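Fimbrial subunit type 1 (Actinomyces oris, PDB 3UXF) builds the type 1 fimbriae of this oral bacterium as their major shaft subunit, a cell-wall-linked surface protein with several beta-rich domains. Local coordinates at residues A[221-226]-A[273-278]. Numbering follows the deposited sequence.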
ATOM      1  N   LYS A 221      22.344  -0.742  -4.154  1.00 18.04           N
ATOM      2  CA  LYS A 221      22.970  -2.064  -4.109  1.00 18.72           C
ATOM      3  C   LYS A 221      21.986  -3.222  -3.975  1.00 15.70           C
ATOM      4  O   LYS A 221      22.306  -4.357  -4.309  1.00 19.01           O
ATOM      5  CB  LYS A 221      24.000  -2.130  -2.980  1.00 22.92           C
ATOM      6  CG  LYS A 221      25.011  -1.004  -3.012  1.00 29.20           C
ATOM      7  CD  LYS A 221      25.979  -1.167  -4.165  1.00 33.24           C
ATOM      8  CE  LYS A 221      27.282  -0.442  -3.888  1.00 42.55           C
ATOM      9  NZ  LYS A 221      27.317   0.129  -2.512  1.00 48.26           N
ATOM     10  N   ARG A 222      20.795  -2.925  -3.477  1.00 16.88           N
ATOM     11  CA  ARG A 222      19.747  -3.925  -3.353  1.00 15.91           C
ATOM     12  C   ARG A 222      18.394  -3.241  -3.429  1.00 13.42           C
ATOM     13  O   ARG A 222      18.165  -2.229  -2.778  1.00 14.04           O
ATOM     14  CB  ARG A 222      19.869  -4.710  -2.045  1.00 15.07           C
ATOM     15  CG  ARG A 222      18.756  -5.732  -1.847  1.00 15.96           C
ATOM     16  CD  ARG A 222      18.905  -6.511  -0.550  1.00 15.43           C
ATOM     17  NE  ARG A 222      17.997  -7.654  -0.496  1.00 13.85           N
ATOM     18  CZ  ARG A 222      17.705  -8.326   0.611  1.00 15.28           C
ATOM     19  NH1 ARG A 222      18.248  -7.972   1.766  1.00 16.60           N
ATOM     20  NH2 ARG A 222      16.869  -9.353   0.564  1.00 14.39           N
ATOM     21  N   TYR A 223      17.503  -3.799  -4.235  1.00 15.78           N
ATOM     22  CA  TYR A 223      16.160  -3.267  -4.364  1.00 13.45           C
ATOM     23  C   TYR A 223      15.205  -4.407  -4.663  1.00 12.65           C
ATOM     24  O   TYR A 223      15.182  -4.937  -5.769  1.00 13.20           O
ATOM     25  CB  TYR A 223      16.093  -2.200  -5.458  1.00 14.01           C
ATOM     26  CG  TYR A 223      14.865  -1.323  -5.381  1.00 13.21           C
ATOM     27  CD1 TYR A 223      14.895  -0.106  -4.718  1.00 14.07           C
ATOM     28  CD2 TYR A 223      13.673  -1.713  -5.971  1.00 12.54           C
ATOM     29  CE1 TYR A 223      13.777   0.696  -4.647  1.00 13.87           C
ATOM     30  CE2 TYR A 223      12.551  -0.921  -5.905  1.00 11.93           C
ATOM     31  CZ  TYR A 223      12.604   0.282  -5.243  1.00 13.63           C
ATOM     32  OH  TYR A 223      11.483   1.073  -5.181  1.00 14.07           O
ATOM     33  N   GLU A 224      14.428  -4.787  -3.657  1.00 12.24           N
ATOM     34  CA  GLU A 224      13.476  -5.873  -3.801  1.00 12.16           C
ATOM     35  C   GLU A 224      12.089  -5.449  -3.343  1.00 11.01           C
ATOM     36  O   GLU A 224      11.934  -4.797  -2.314  1.00 13.26           O
ATOM     37  CB  GLU A 224      13.946  -7.105  -3.020  1.00 12.96           C
ATOM     38  CG  GLU A 224      15.230  -7.713  -3.563  1.00 13.92           C
ATOM     39  CD  GLU A 224      15.824  -8.776  -2.659  1.00 16.25           C
ATOM     40  OE1 GLU A 224      15.141  -9.209  -1.711  1.00 17.15           O
ATOM     41  OE2 GLU A 224      16.977  -9.178  -2.904  1.00 17.19           O
ATOM     42  N   VAL A 225      11.089  -5.824  -4.131  1.00 10.83           N
ATOM     43  CA  VAL A 225       9.698  -5.588  -3.793  1.00 10.78           C
ATOM     44  C   VAL A 225       9.114  -6.960  -3.495  1.00 11.48           C
ATOM     45  O   VAL A 225       9.118  -7.840  -4.353  1.00 13.12           O
ATOM     46  CB  VAL A 225       8.936  -4.926  -4.948  1.00 10.32           C
ATOM     47  CG1 VAL A 225       7.466  -4.781  -4.602  1.00 11.28           C
ATOM     48  CG2 VAL A 225       9.549  -3.576  -5.273  1.00 11.85           C
ATOM     49  N   VAL A 226       8.641  -7.145  -2.269  1.00  9.04           N
ATOM     50  CA  VAL A 226       8.177  -8.462  -1.824  1.00  9.99           C
ATOM     51  C   VAL A 226       6.690  -8.431  -1.666  1.00 10.54           C
ATOM     52  O   VAL A 226       6.138  -7.508  -1.065  1.00 12.53           O
ATOM     53  CB  VAL A 226       8.835  -8.847  -0.479  1.00 11.02           C
ATOM     54  CG1 VAL A 226       8.348 -10.255  -0.036  1.00 10.39           C
ATOM     55  CG2 VAL A 226      10.376  -8.838  -0.643  1.00 12.78           C
ATOM     56  N   ILE A 273      10.186  -9.289  -6.503  1.00 11.75           N
ATOM     57  CA  ILE A 273      10.788  -8.716  -7.698  1.00 12.20           C
ATOM     58  C   ILE A 273      12.114  -8.131  -7.247  1.00 11.46           C
ATOM     59  O   ILE A 273      12.151  -7.235  -6.406  1.00 12.47           O
ATOM     60  CB  ILE A 273       9.885  -7.629  -8.341  1.00 11.26           C
ATOM     61  CG1 ILE A 273       8.603  -8.232  -8.910  1.00 13.46           C
ATOM     62  CG2 ILE A 273      10.658  -6.823  -9.408  1.00 11.95           C
ATOM     63  CD1 ILE A 273       8.780  -9.112 -10.098  1.00 11.44           C
ATOM     64  N   GLN A 274      13.193  -8.699  -7.756  1.00 10.92           N
ATOM     65  CA  GLN A 274      14.541  -8.315  -7.353  1.00 13.93           C
ATOM     66  C   GLN A 274      15.220  -7.640  -8.534  1.00 11.81           C
ATOM     67  O   GLN A 274      15.385  -8.250  -9.576  1.00 14.54           O
ATOM     68  CB  GLN A 274      15.287  -9.585  -6.927  1.00 14.15           C
ATOM     69  CG  GLN A 274      16.767  -9.398  -6.523  1.00 15.04           C
ATOM     70  CD  GLN A 274      17.421 -10.770  -6.343  1.00 17.87           C
ATOM     71  OE1 GLN A 274      17.748 -11.436  -7.326  1.00 20.85           O
ATOM     72  NE2 GLN A 274      17.522 -11.228  -5.086  1.00 22.16           N
ATOM     73  N   LEU A 275      15.571  -6.364  -8.383  1.00 12.84           N
ATOM     74  CA  LEU A 275      16.263  -5.682  -9.475  1.00 14.34           C
ATOM     75  C   LEU A 275      17.681  -6.287  -9.623  1.00 19.49           C
ATOM     76  O   LEU A 275      18.351  -6.584  -8.614  1.00 18.67           O
ATOM     77  CB  LEU A 275      16.338  -4.202  -9.156  1.00 15.79           C
ATOM     78  CG  LEU A 275      15.348  -3.223  -9.801  1.00 22.39           C
ATOM     79  CD1 LEU A 275      13.999  -3.754 -10.321  1.00 14.41           C
ATOM     80  CD2 LEU A 275      15.245  -1.874  -9.115  1.00 14.56           C
ATOM     81  N   THR A 276      18.130  -6.468 -10.860  1.00 15.65           N
ATOM     82  CA  THR A 276      19.506  -6.904 -11.149  1.00 17.76           C
ATOM     83  C   THR A 276      20.447  -5.709 -11.046  1.00 18.47           C
ATOM     84  O   THR A 276      20.017  -4.580 -10.796  1.00 15.86           O
ATOM     85  CB  THR A 276      19.605  -7.412 -12.595  1.00 18.48           C
ATOM     86  OG1 THR A 276      19.237  -6.337 -13.464  1.00 16.05           O
ATOM     87  CG2 THR A 276      18.667  -8.588 -12.849  1.00 16.23           C
ATOM     88  N   GLU A 277      21.741  -5.938 -11.253  1.00 17.75           N
ATOM     89  CA  GLU A 277      22.671  -4.819 -11.250  1.00 20.84           C
ATOM     90  C   GLU A 277      22.230  -3.752 -12.293  1.00 17.24           C
ATOM     91  O   GLU A 277      22.188  -2.549 -11.980  1.00 17.40           O
ATOM     92  CB  GLU A 277      24.101  -5.306 -11.519  1.00 21.64           C
ATOM     93  CG  GLU A 277      25.040  -4.129 -11.740  1.00 25.20           C
ATOM     94  CD  GLU A 277      26.496  -4.504 -11.664  1.00 36.17           C
ATOM     95  OE1 GLU A 277      26.833  -5.684 -11.891  1.00 35.93           O
ATOM     96  OE2 GLU A 277      27.302  -3.600 -11.362  1.00 44.76           O
ATOM     97  N   GLU A 278      21.871  -4.195 -13.496  1.00 18.34           N
ATOM     98  CA  GLU A 278      21.432  -3.235 -14.515  1.00 17.49           C
ATOM     99  C   GLU A 278      20.099  -2.582 -14.133  1.00 16.82           C
ATOM    100  O   GLU A 278      19.913  -1.374 -14.305  1.00 15.18           O
ATOM    101  CB  GLU A 278      21.430  -3.869 -15.904  1.00 19.09           C
ATOM    102  CG  GLU A 278      20.729  -3.026 -16.975  1.00 16.49           C
ATOM    103  CD  GLU A 278      21.347  -1.655 -17.213  1.00 20.11           C
ATOM    104  OE1 GLU A 278      22.462  -1.346 -16.730  1.00 20.21           O
ATOM    105  OE2 GLU A 278      20.715  -0.860 -17.923  1.00 19.58           O
TER
HETATM  106  O   HOH W   1      18.438  -5.971  -5.964  1.00 18.32           O
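Glu224 and Gln274 run alongside each other on one face of an antiparallel strand pair, both extended and headed in one direction. Gln274 has CG anti to the backbone N (chi1 177°), which sets its methylenes against those of Glu224, CG to CG 3.7 Å. At the ends, NE2 of Gln274 donates to OE2 of Glu224 over 3.0 Å. The amide keeps this bond close to its own plane, whereas the carboxylate, turned 48° from it, is met from above. On the opposite face of the carboxylate lies Arg222, which binds it with NE and one terminal nitrogen, one to each oxygen: NE reaches OE2 of Glu224 at 3.0 Å, and NH2 forms a salt bridge with OE1. Three N-H groups thus hold the buried carboxylate, and the positive charge probably stabilises its ionised form; Arg222 in turn donates to the backbone of Phe328 and Trp330. A carboxylate suits the middle because both oxygens accept and it brings no N-H of its own.

The pair belongs to the middle domain's beta sandwich, strand 224-229 running between strands 269-275 and 312-321. Val225 and Ile273 form a hydrogen-bonded pair, with Val225 N to Ile273 O 2.9 Å and Ile273 N to Val225 O 2.8 Å. Beta-branched residues fit an extended strand, and their apolar surfaces pack against strand 295-302, where Leu296 meets Val225 and Val298 meets Ile273. Toward the helix, Leu275 N bonds Tyr223 O at 3.0 Å, and a water then bridges Tyr223 N to Leu275 O. Leu275 CD2 approaches the tyrosine ring obliquely, 3.5 Å from Tyr223 CD2, while the ring's hydroxyl hydrogen-bonds beyond this apolar layer with the Ser208 carbonyl and Thr207 hydroxyl.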